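ESX secretion system protein EccC (Thermomonospora curvata, PDB 4NH0) is a multi-domain ATPase of the type VII (ESX) secretion system, which exports proteins such as EsxB, and may serve as its translocase subunit. Local coordinates at residues A719-A727 against I926-V934. Residues are numbered along the deposited sequence; the frame is centred on the assembly and turned at random.
Sequences ADRIRRTVA and IDEDSLSPV
E928 reaches from a loop to the start of a helix and meets R723 and R724. Its CG lies anti to the backbone N (chi1 -173°), and the chain runs on extended. This carries the carboxylate to R723, and the two side chains cross at about a right angle, their flat groups 46° apart. NH1 of R723 donates to OE2 of E928 at 2.8 Å, on the syn lone pair. R723 NH1 also pairs with D720 OD1 at 3.5 Å, making a three-residue salt-bridge network. D720 OD1 and E928 OE2 are 4.4 Å apart, and R723, with R1127 on D720, probably offsets their like charge.

R724 bends at chi2 and chi3 and slides past E928 in the opposite direction. NH1 of R724 donates to the backbone O of E928 at 2.6 Å. L931 lies over one face of the R724 guanidinium, toward its rim, with L931 CD1 3.4 Å from R724 NH2. NE of R724 is hydrogen-bonded to R901 O. An alanine here would remove the guanidinium and is likely to leave E928 O and R901 O without this donor and L931 without the flat group it covers.

Helix 719-742 belongs to FtsK 2 and packs its other side on helix 784-795 and strand 689-694. The loop belongs to the third FtsK/SpoIIIE domain and joins strands 922-927 and 933-936, beside strand 1136-1144. The contact joins two ATPase domains.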
ATOM      1  N   ALA A 719     -23.981  -1.472  -0.635  1.00 90.15           N
ATOM      2  CA  ALA A 719     -23.899  -1.348  -2.086  1.00 72.18           C
ATOM      3  C   ALA A 719     -24.331   0.030  -2.578  1.00 77.65           C
ATOM      4  O   ALA A 719     -23.817   0.527  -3.578  1.00 82.62           O
ATOM      5  CB  ALA A 719     -24.737  -2.425  -2.751  1.00 85.26           C
ATOM      6  N   ASP A 720     -25.281   0.639  -1.877  1.00 83.26           N
ATOM      7  CA  ASP A 720     -25.794   1.948  -2.266  1.00 77.14           C
ATOM      8  C   ASP A 720     -24.721   3.027  -2.152  1.00 65.16           C
ATOM      9  O   ASP A 720     -24.618   3.903  -3.008  1.00 67.27           O
ATOM     10  CB  ASP A 720     -27.006   2.324  -1.411  1.00 76.79           C
ATOM     11  CG  ASP A 720     -28.221   1.473  -1.715  1.00 98.93           C
ATOM     12  OD1 ASP A 720     -29.021   1.868  -2.588  1.00 89.23           O
ATOM     13  OD2 ASP A 720     -28.380   0.411  -1.077  1.00116.61           O
ATOM     14  N   ARG A 721     -23.922   2.955  -1.093  1.00 70.75           N
ATOM     15  CA  ARG A 721     -22.886   3.952  -0.853  1.00 66.74           C
ATOM     16  C   ARG A 721     -21.684   3.728  -1.760  1.00 57.99           C
ATOM     17  O   ARG A 721     -20.925   4.653  -2.037  1.00 56.52           O
ATOM     18  CB  ARG A 721     -22.452   3.926   0.614  1.00 64.23           C
ATOM     19  CG  ARG A 721     -21.622   5.123   1.036  1.00 60.25           C
ATOM     20  CD  ARG A 721     -21.492   5.202   2.545  1.00 50.32           C
ATOM     21  NE  ARG A 721     -21.048   6.523   2.973  1.00 57.00           N
ATOM     22  CZ  ARG A 721     -21.872   7.513   3.302  1.00 70.04           C
ATOM     23  NH1 ARG A 721     -23.183   7.327   3.254  1.00 63.53           N
ATOM     24  NH2 ARG A 721     -21.386   8.687   3.679  1.00 64.07           N
ATOM     25  N   ILE A 722     -21.518   2.493  -2.222  1.00 61.00           N
ATOM     26  CA  ILE A 722     -20.411   2.147  -3.105  1.00 55.45           C
ATOM     27  C   ILE A 722     -20.578   2.802  -4.472  1.00 59.73           C
ATOM     28  O   ILE A 722     -19.637   3.385  -5.008  1.00 59.05           O
ATOM     29  CB  ILE A 722     -20.285   0.622  -3.277  1.00 68.86           C
ATOM     30  CG1 ILE A 722     -19.756  -0.012  -1.991  1.00 71.46           C
ATOM     31  CG2 ILE A 722     -19.353   0.283  -4.423  1.00 61.11           C
ATOM     32  CD1 ILE A 722     -19.735  -1.519  -2.020  1.00 71.81           C
ATOM     33  N   ARG A 723     -21.781   2.714  -5.028  1.00 55.00           N
ATOM     34  CA  ARG A 723     -22.068   3.321  -6.321  1.00 54.11           C
ATOM     35  C   ARG A 723     -21.961   4.837  -6.243  1.00 55.77           C
ATOM     36  O   ARG A 723     -21.445   5.481  -7.153  1.00 57.82           O
ATOM     37  CB  ARG A 723     -23.462   2.929  -6.811  1.00 56.16           C
ATOM     38  CG  ARG A 723     -23.746   1.440  -6.799  1.00 57.31           C
ATOM     39  CD  ARG A 723     -25.101   1.153  -7.422  1.00 47.32           C
ATOM     40  NE  ARG A 723     -25.720  -0.046  -6.871  1.00 67.82           N
ATOM     41  CZ  ARG A 723     -26.575  -0.039  -5.854  1.00 75.25           C
ATOM     42  NH1 ARG A 723     -26.909   1.106  -5.278  1.00 75.51           N
ATOM     43  NH2 ARG A 723     -27.095  -1.175  -5.413  1.00 88.43           N
ATOM     44  N   ARG A 724     -22.454   5.401  -5.145  1.00 56.67           N
ATOM     45  CA  ARG A 724     -22.463   6.846  -4.958  1.00 54.73           C
ATOM     46  C   ARG A 724     -21.067   7.409  -4.721  1.00 54.36           C
ATOM     47  O   ARG A 724     -20.756   8.512  -5.165  1.00 52.02           O
ATOM     48  CB  ARG A 724     -23.382   7.225  -3.796  1.00 61.46           C
ATOM     49  CG  ARG A 724     -24.858   7.188  -4.143  1.00 56.04           C
ATOM     50  CD  ARG A 724     -25.156   8.119  -5.302  1.00 45.11           C
ATOM     51  NE  ARG A 724     -24.688   9.476  -5.038  1.00 44.10           N
ATOM     52  CZ  ARG A 724     -24.539  10.410  -5.970  1.00 47.17           C
ATOM     53  NH1 ARG A 724     -24.819  10.136  -7.236  1.00 60.21           N
ATOM     54  NH2 ARG A 724     -24.107  11.617  -5.639  1.00 41.93           N
ATOM     55  N   THR A 725     -20.233   6.651  -4.017  1.00 62.33           N
ATOM     56  CA  THR A 725     -18.857   7.062  -3.758  1.00 53.13           C
ATOM     57  C   THR A 725     -18.105   7.258  -5.070  1.00 51.21           C
ATOM     58  O   THR A 725     -17.307   8.182  -5.209  1.00 51.02           O
ATOM     59  CB  THR A 725     -18.113   6.032  -2.890  1.00 53.37           C
ATOM     60  OG1 THR A 725     -18.800   5.869  -1.644  1.00 52.56           O
ATOM     61  CG2 THR A 725     -16.692   6.487  -2.617  1.00 48.38           C
ATOM     62  N   VAL A 726     -18.376   6.389  -6.036  1.00 58.38           N
ATOM     63  CA  VAL A 726     -17.760   6.487  -7.350  1.00 48.49           C
ATOM     64  C   VAL A 726     -18.455   7.559  -8.184  1.00 57.19           C
ATOM     65  O   VAL A 726     -17.812   8.285  -8.941  1.00 62.29           O
ATOM     66  CB  VAL A 726     -17.806   5.136  -8.092  1.00 44.41           C
ATOM     67  CG1 VAL A 726     -17.134   5.244  -9.449  1.00 42.61           C
ATOM     68  CG2 VAL A 726     -17.144   4.057  -7.257  1.00 62.89           C
ATOM     69  N   ALA A 727     -19.771   7.662  -8.028  1.00 55.50           N
ATOM     70  CA  ALA A 727     -20.559   8.637  -8.773  1.00 55.02           C
ATOM     71  C   ALA A 727     -20.224  10.064  -8.358  1.00 57.04           C
ATOM     72  O   ALA A 727     -20.235  10.977  -9.182  1.00 52.06           O
ATOM     73  CB  ALA A 727     -22.042   8.372  -8.585  1.00 51.11           C
ATOM     74  N   ILE A 926     -35.331  11.855  -8.680  1.00 60.91           N
ATOM     75  CA  ILE A 926     -33.942  12.014  -9.090  1.00 50.65           C
ATOM     76  C   ILE A 926     -33.248  10.660  -9.175  1.00 51.78           C
ATOM     77  O   ILE A 926     -33.584   9.735  -8.437  1.00 53.88           O
ATOM     78  CB  ILE A 926     -33.167  12.929  -8.123  1.00 51.78           C
ATOM     79  CG1 ILE A 926     -33.159  12.340  -6.712  1.00 55.14           C
ATOM     80  CG2 ILE A 926     -33.774  14.321  -8.109  1.00 49.40           C
ATOM     81  CD1 ILE A 926     -32.347  13.139  -5.723  1.00 33.24           C
ATOM     82  N   ASP A 927     -32.283  10.545 -10.081  1.00 54.09           N
ATOM     83  CA  ASP A 927     -31.589   9.282 -10.294  1.00 58.16           C
ATOM     84  C   ASP A 927     -30.396   9.125  -9.362  1.00 53.17           C
ATOM     85  O   ASP A 927     -30.003  10.067  -8.683  1.00 44.07           O
ATOM     86  CB  ASP A 927     -31.136   9.157 -11.751  1.00 62.73           C
ATOM     87  CG  ASP A 927     -30.323  10.349 -12.220  1.00 63.73           C
ATOM     88  OD1 ASP A 927     -29.908  11.168 -11.376  1.00 60.90           O
ATOM     89  OD2 ASP A 927     -30.094  10.467 -13.442  1.00 55.34           O
ATOM     90  N   GLU A 928     -29.825   7.926  -9.334  1.00 59.76           N
ATOM     91  CA  GLU A 928     -28.661   7.655  -8.504  1.00 52.17           C
ATOM     92  C   GLU A 928     -27.391   8.151  -9.180  1.00 57.25           C
ATOM     93  O   GLU A 928     -26.400   8.453  -8.519  1.00 61.70           O
ATOM     94  CB  GLU A 928     -28.547   6.158  -8.210  1.00 47.69           C
ATOM     95  CG  GLU A 928     -27.449   5.803  -7.219  1.00 50.95           C
ATOM     96  CD  GLU A 928     -27.204   4.313  -7.129  1.00 61.84           C
ATOM     97  OE1 GLU A 928     -27.163   3.652  -8.187  1.00 51.67           O
ATOM     98  OE2 GLU A 928     -27.049   3.803  -6.000  1.00 66.75           O
ATOM     99  N   ASP A 929     -27.434   8.238 -10.504  1.00 54.65           N
ATOM    100  CA  ASP A 929     -26.250   8.544 -11.298  1.00 60.43           C
ATOM    101  C   ASP A 929     -25.654   9.910 -10.974  1.00 58.82           C
ATOM    102  O   ASP A 929     -24.468  10.018 -10.666  1.00 59.72           O
ATOM    103  CB  ASP A 929     -26.581   8.465 -12.787  1.00 72.93           C
ATOM    104  CG  ASP A 929     -25.342   8.413 -13.656  1.00 84.75           C
ATOM    105  OD1 ASP A 929     -24.824   7.301 -13.885  1.00104.64           O
ATOM    106  OD2 ASP A 929     -24.885   9.483 -14.110  1.00 86.76           O
ATOM    107  N   SER A 930     -26.477  10.952 -11.043  1.00 60.42           N
ATOM    108  CA  SER A 930     -25.997  12.311 -10.825  1.00 50.03           C
ATOM    109  C   SER A 930     -26.921  13.118  -9.922  1.00 47.56           C
ATOM    110  O   SER A 930     -26.748  14.327  -9.776  1.00 56.71           O
ATOM    111  CB  SER A 930     -25.827  13.031 -12.164  1.00 55.96           C
ATOM    112  OG  SER A 930     -27.026  12.993 -12.916  1.00 64.16           O
ATOM    113  N   LEU A 931     -27.898  12.442  -9.324  1.00 60.34           N
ATOM    114  CA  LEU A 931     -28.879  13.074  -8.443  1.00 44.62           C
ATOM    115  C   LEU A 931     -29.621  14.213  -9.136  1.00 54.82           C
ATOM    116  O   LEU A 931     -30.014  15.187  -8.498  1.00 60.95           O
ATOM    117  CB  LEU A 931     -28.210  13.585  -7.166  1.00 36.38           C
ATOM    118  CG  LEU A 931     -27.626  12.520  -6.238  1.00 48.83           C
ATOM    119  CD1 LEU A 931     -27.023  13.160  -5.004  1.00 45.89           C
ATOM    120  CD2 LEU A 931     -28.691  11.517  -5.846  1.00 49.69           C
ATOM    121  N   SER A 932     -29.810  14.078 -10.443  1.00 59.99           N
ATOM    122  CA  SER A 932     -30.526  15.075 -11.227  1.00 54.70           C
ATOM    123  C   SER A 932     -31.948  14.601 -11.509  1.00 56.28           C
ATOM    124  O   SER A 932     -32.197  13.400 -11.575  1.00 59.57           O
ATOM    125  CB  SER A 932     -29.778  15.363 -12.532  1.00 53.63           C
ATOM    126  OG  SER A 932     -29.419  14.163 -13.190  1.00 79.94           O
ATOM    127  N   PRO A 933     -32.890  15.546 -11.662  1.00 50.33           N
ATOM    128  CA  PRO A 933     -34.307  15.225 -11.868  1.00 53.38           C
ATOM    129  C   PRO A 933     -34.574  14.307 -13.058  1.00 51.14           C
ATOM    130  O   PRO A 933     -33.898  14.400 -14.084  1.00 45.96           O
ATOM    131  CB  PRO A 933     -34.940  16.598 -12.102  1.00 48.64           C
ATOM    132  CG  PRO A 933     -34.065  17.534 -11.364  1.00 50.27           C
ATOM    133  CD  PRO A 933     -32.676  16.999 -11.535  1.00 56.19           C
ATOM    134  N   VAL A 934     -35.558  13.427 -12.905  1.00 46.57           N
ATOM    135  CA  VAL A 934     -35.994  12.540 -13.975  1.00 40.41           C
ATOM    136  C   VAL A 934     -37.391  12.946 -14.426  1.00 45.61           C
ATOM    137  O   VAL A 934     -38.308  13.029 -13.612  1.00 56.83           O
ATOM    138  CB  VAL A 934     -35.995  11.068 -13.529  1.00 41.82           C
ATOM    139  CG1 VAL A 934     -36.600  10.185 -14.603  1.00 56.94           C
ATOM    140  CG2 VAL A 934     -34.585  10.616 -13.195  1.00 48.85           C
TER